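Local coordinates for large ribosomal subunit protein uL10 (Thermotoga maritima, PDB 1ZAV), which forms the base of the ribosomal stalk, binding large-subunit rRNA and L7/L12 dimers, and probably helps the ribosome engage GTP-bound translation factors, at residues R46-D51 and V97-N102. Numbering follows the deposited sequence.
Sequences REKYGD and VKIIYN
The terminal methyl CD1 of Ile-99 carries this contact, meeting the start of the Lys-48 side chain and the rim of the Tyr-49 ring. Its closest approach is 3.7 Å, to Lys-48 CG, with Lys-48 CB at 4.0 Å. Tyr-49 offers its ring edge: CE2 stands 4.4 Å from CD1, which lies near the ring plane. In Ile-99 the CG1 branch is anti to the carbonyl carbon (chi1 -68°) and then extended, which carries CD1 across to the neighbouring helix; the same buried side chain also packs on Leu-41, Arg-44 and Leu-45. Lysine suits the border because its methylenes can cover the isoleucine while a bend at chi2 (-67°) leads the ammonium away from the apolar patch. Tyrosine presents carbon to Ile-99 and Val-88, yet its OH hydrogen-bonds to Asp-92 O, tying the end of helix 35-49 to the chain just before helix 94-106. Behind this layer Gly-50 leaves the helix with positive phi, a conformation that favours glycine. Bridging that turn, and not touching Ile-99, Arg-46 NH1 gives Asp-51 OD1 a nearly straight hydrogen bond of 2.9 Å, part of a salt bridge; OD1 lies in the guanidinium plane, whereas NH1 meets it from above the carboxylate plane. The apolar contact between these two helices of the alpha/beta domain fixes little direction by itself; the Tyr-49 hydroxyl bond probably sets how the ring lies against the isoleucine.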
ATOM      1  N   ARG A  46      -6.748  12.131 -27.844  1.00 41.38           N
ATOM      2  CA  ARG A  46      -5.933  11.701 -28.974  1.00 42.71           C
ATOM      3  C   ARG A  46      -4.436  11.894 -28.746  1.00 44.40           C
ATOM      4  O   ARG A  46      -3.623  11.035 -29.099  1.00 43.29           O
ATOM      5  CB  ARG A  46      -6.377  12.447 -30.231  1.00 43.76           C
ATOM      6  CG  ARG A  46      -5.593  12.089 -31.475  1.00 45.55           C
ATOM      7  CD  ARG A  46      -6.045  12.935 -32.659  1.00 46.93           C
ATOM      8  NE  ARG A  46      -7.413  12.631 -33.073  1.00 46.37           N
ATOM      9  CZ  ARG A  46      -7.799  11.459 -33.569  1.00 47.16           C
ATOM     10  NH1 ARG A  46      -6.916  10.477 -33.709  1.00 47.24           N
ATOM     11  NH2 ARG A  46      -9.064  11.269 -33.933  1.00 45.96           N
ATOM     12  N   GLU A  47      -4.083  13.031 -28.158  1.00 47.50           N
ATOM     13  CA  GLU A  47      -2.698  13.359 -27.853  1.00 50.01           C
ATOM     14  C   GLU A  47      -2.047  12.242 -27.043  1.00 50.36           C
ATOM     15  O   GLU A  47      -0.838  12.032 -27.117  1.00 51.54           O
ATOM     16  CB  GLU A  47      -2.657  14.663 -27.063  1.00 54.39           C
ATOM     17  CG  GLU A  47      -1.358  14.937 -26.332  1.00 61.67           C
ATOM     18  CD  GLU A  47      -1.441  16.189 -25.471  1.00 65.34           C
ATOM     19  OE1 GLU A  47      -1.524  17.299 -26.041  1.00 67.88           O
ATOM     20  OE2 GLU A  47      -1.436  16.061 -24.224  1.00 68.11           O
ATOM     21  N   LYS A  48      -2.858  11.519 -26.276  1.00 48.84           N
ATOM     22  CA  LYS A  48      -2.362  10.436 -25.441  1.00 46.21           C
ATOM     23  C   LYS A  48      -2.685   9.048 -25.975  1.00 44.81           C
ATOM     24  O   LYS A  48      -1.931   8.104 -25.749  1.00 43.83           O
ATOM     25  CB  LYS A  48      -2.940  10.557 -24.023  1.00 49.09           C
ATOM     26  CG  LYS A  48      -2.535  11.818 -23.269  1.00 51.12           C
ATOM     27  CD  LYS A  48      -1.047  11.828 -22.958  1.00 53.07           C
ATOM     28  CE  LYS A  48      -0.667  13.034 -22.121  1.00 55.50           C
ATOM     29  NZ  LYS A  48       0.748  12.940 -21.680  1.00 58.09           N
ATOM     30  N   TYR A  49      -3.800   8.914 -26.683  1.00 41.84           N
ATOM     31  CA  TYR A  49      -4.195   7.602 -27.191  1.00 42.04           C
ATOM     32  C   TYR A  49      -4.228   7.457 -28.714  1.00 41.73           C
ATOM     33  O   TYR A  49      -4.325   6.342 -29.230  1.00 41.91           O
ATOM     34  CB  TYR A  49      -5.582   7.237 -26.637  1.00 42.77           C
ATOM     35  CG  TYR A  49      -5.600   6.863 -25.161  1.00 41.80           C
ATOM     36  CD1 TYR A  49      -5.519   5.524 -24.757  1.00 43.25           C
ATOM     37  CD2 TYR A  49      -5.704   7.843 -24.173  1.00 43.88           C
ATOM     38  CE1 TYR A  49      -5.545   5.174 -23.398  1.00 43.28           C
ATOM     39  CE2 TYR A  49      -5.726   7.506 -22.813  1.00 42.91           C
ATOM     40  CZ  TYR A  49      -5.648   6.172 -22.434  1.00 44.36           C
ATOM     41  OH  TYR A  49      -5.672   5.841 -21.089  1.00 46.55           O
ATOM     42  N   GLY A  50      -4.154   8.565 -29.437  1.00 41.69           N
ATOM     43  CA  GLY A  50      -4.250   8.462 -30.886  1.00 43.47           C
ATOM     44  C   GLY A  50      -5.681   8.037 -31.199  1.00 44.06           C
ATOM     45  O   GLY A  50      -6.627   8.738 -30.848  1.00 44.15           O
ATOM     46  N   ASP A  51      -5.853   6.889 -31.845  1.00 44.74           N
ATOM     47  CA  ASP A  51      -7.191   6.401 -32.163  1.00 47.60           C
ATOM     48  C   ASP A  51      -7.614   5.307 -31.176  1.00 46.59           C
ATOM     49  O   ASP A  51      -8.622   4.628 -31.395  1.00 47.17           O
ATOM     50  CB  ASP A  51      -7.230   5.812 -33.584  1.00 50.75           C
ATOM     51  CG  ASP A  51      -6.985   6.849 -34.661  1.00 55.24           C
ATOM     52  OD1 ASP A  51      -7.715   7.866 -34.691  1.00 56.47           O
ATOM     53  OD2 ASP A  51      -6.065   6.642 -35.484  1.00 57.90           O
ATOM     54  N   VAL A  97      -9.317   8.165 -17.991  1.00 39.15           N
ATOM     55  CA  VAL A  97     -10.188   8.570 -16.894  1.00 40.90           C
ATOM     56  C   VAL A  97      -9.660   9.905 -16.340  1.00 40.90           C
ATOM     57  O   VAL A  97     -10.423  10.851 -16.132  1.00 40.94           O
ATOM     58  CB  VAL A  97     -10.220   7.508 -15.785  1.00 41.62           C
ATOM     59  CG1 VAL A  97     -11.187   7.946 -14.673  1.00 38.51           C
ATOM     60  CG2 VAL A  97     -10.660   6.148 -16.371  1.00 38.88           C
ATOM     61  N   LYS A  98      -8.351   9.985 -16.134  1.00 44.28           N
ATOM     62  CA  LYS A  98      -7.732  11.214 -15.625  1.00 44.50           C
ATOM     63  C   LYS A  98      -8.005  12.397 -16.541  1.00 45.18           C
ATOM     64  O   LYS A  98      -8.286  13.508 -16.079  1.00 45.07           O
ATOM     65  CB  LYS A  98      -6.218  11.039 -15.493  1.00 47.91           C
ATOM     66  CG  LYS A  98      -5.515  12.262 -14.896  1.00 51.29           C
ATOM     67  CD  LYS A  98      -4.011  12.225 -15.124  1.00 55.92           C
ATOM     68  CE  LYS A  98      -3.402  10.889 -14.713  1.00 59.57           C
ATOM     69  NZ  LYS A  98      -3.583  10.591 -13.262  1.00 62.95           N
ATOM     70  N   ILE A  99      -7.901  12.161 -17.848  1.00 45.40           N
ATOM     71  CA  ILE A  99      -8.138  13.210 -18.826  1.00 43.86           C
ATOM     72  C   ILE A  99      -9.555  13.783 -18.757  1.00 43.63           C
ATOM     73  O   ILE A  99      -9.735  15.000 -18.750  1.00 39.27           O
ATOM     74  CB  ILE A  99      -7.849  12.704 -20.282  1.00 44.00           C
ATOM     75  CG1 ILE A  99      -6.346  12.459 -20.451  1.00 45.52           C
ATOM     76  CG2 ILE A  99      -8.321  13.734 -21.316  1.00 40.89           C
ATOM     77  CD1 ILE A  99      -5.956  11.802 -21.767  1.00 41.99           C
ATOM     78  N   ILE A 100     -10.569  12.923 -18.697  1.00 40.48           N
ATOM     79  CA  ILE A 100     -11.927  13.438 -18.664  1.00 39.53           C
ATOM     80  C   ILE A 100     -12.277  13.999 -17.290  1.00 38.84           C
ATOM     81  O   ILE A 100     -13.109  14.899 -17.169  1.00 39.67           O
ATOM     82  CB  ILE A 100     -12.957  12.355 -19.070  1.00 37.81           C
ATOM     83  CG1 ILE A 100     -14.307  13.016 -19.370  1.00 37.97           C
ATOM     84  CG2 ILE A 100     -13.087  11.327 -17.967  1.00 37.98           C
ATOM     85  CD1 ILE A 100     -15.360  12.055 -19.901  1.00 40.84           C
ATOM     86  N   TYR A 101     -11.639  13.469 -16.255  1.00 40.32           N
ATOM     87  CA  TYR A 101     -11.873  13.953 -14.894  1.00 43.41           C
ATOM     88  C   TYR A 101     -11.376  15.407 -14.809  1.00 43.83           C
ATOM     89  O   TYR A 101     -12.088  16.294 -14.344  1.00 42.95           O
ATOM     90  CB  TYR A 101     -11.104  13.098 -13.882  1.00 46.84           C
ATOM     91  CG  TYR A 101     -11.303  13.521 -12.437  1.00 51.61           C
ATOM     92  CD1 TYR A 101     -12.468  13.185 -11.746  1.00 53.75           C
ATOM     93  CD2 TYR A 101     -10.327  14.264 -11.765  1.00 53.62           C
ATOM     94  CE1 TYR A 101     -12.658  13.579 -10.415  1.00 57.51           C
ATOM     95  CE2 TYR A 101     -10.508  14.665 -10.438  1.00 56.54           C
ATOM     96  CZ  TYR A 101     -11.675  14.317  -9.770  1.00 57.59           C
ATOM     97  OH  TYR A 101     -11.856  14.706  -8.460  1.00 60.86           O
ATOM     98  N   ASN A 102     -10.157  15.642 -15.280  1.00 45.35           N
ATOM     99  CA  ASN A 102      -9.575  16.984 -15.254  1.00 47.07           C
ATOM    100  C   ASN A 102     -10.236  17.938 -16.252  1.00 47.75           C
ATOM    101  O   ASN A 102     -10.148  19.159 -16.105  1.00 46.86           O
ATOM    102  CB  ASN A 102      -8.067  16.901 -15.517  1.00 47.50           C
ATOM    103  CG  ASN A 102      -7.309  16.251 -14.367  1.00 47.98           C
ATOM    104  OD1 ASN A 102      -6.208  15.728 -14.550  1.00 48.55           O
ATOM    105  ND2 ASN A 102      -7.896  16.287 -13.171  1.00 48.32           N
TER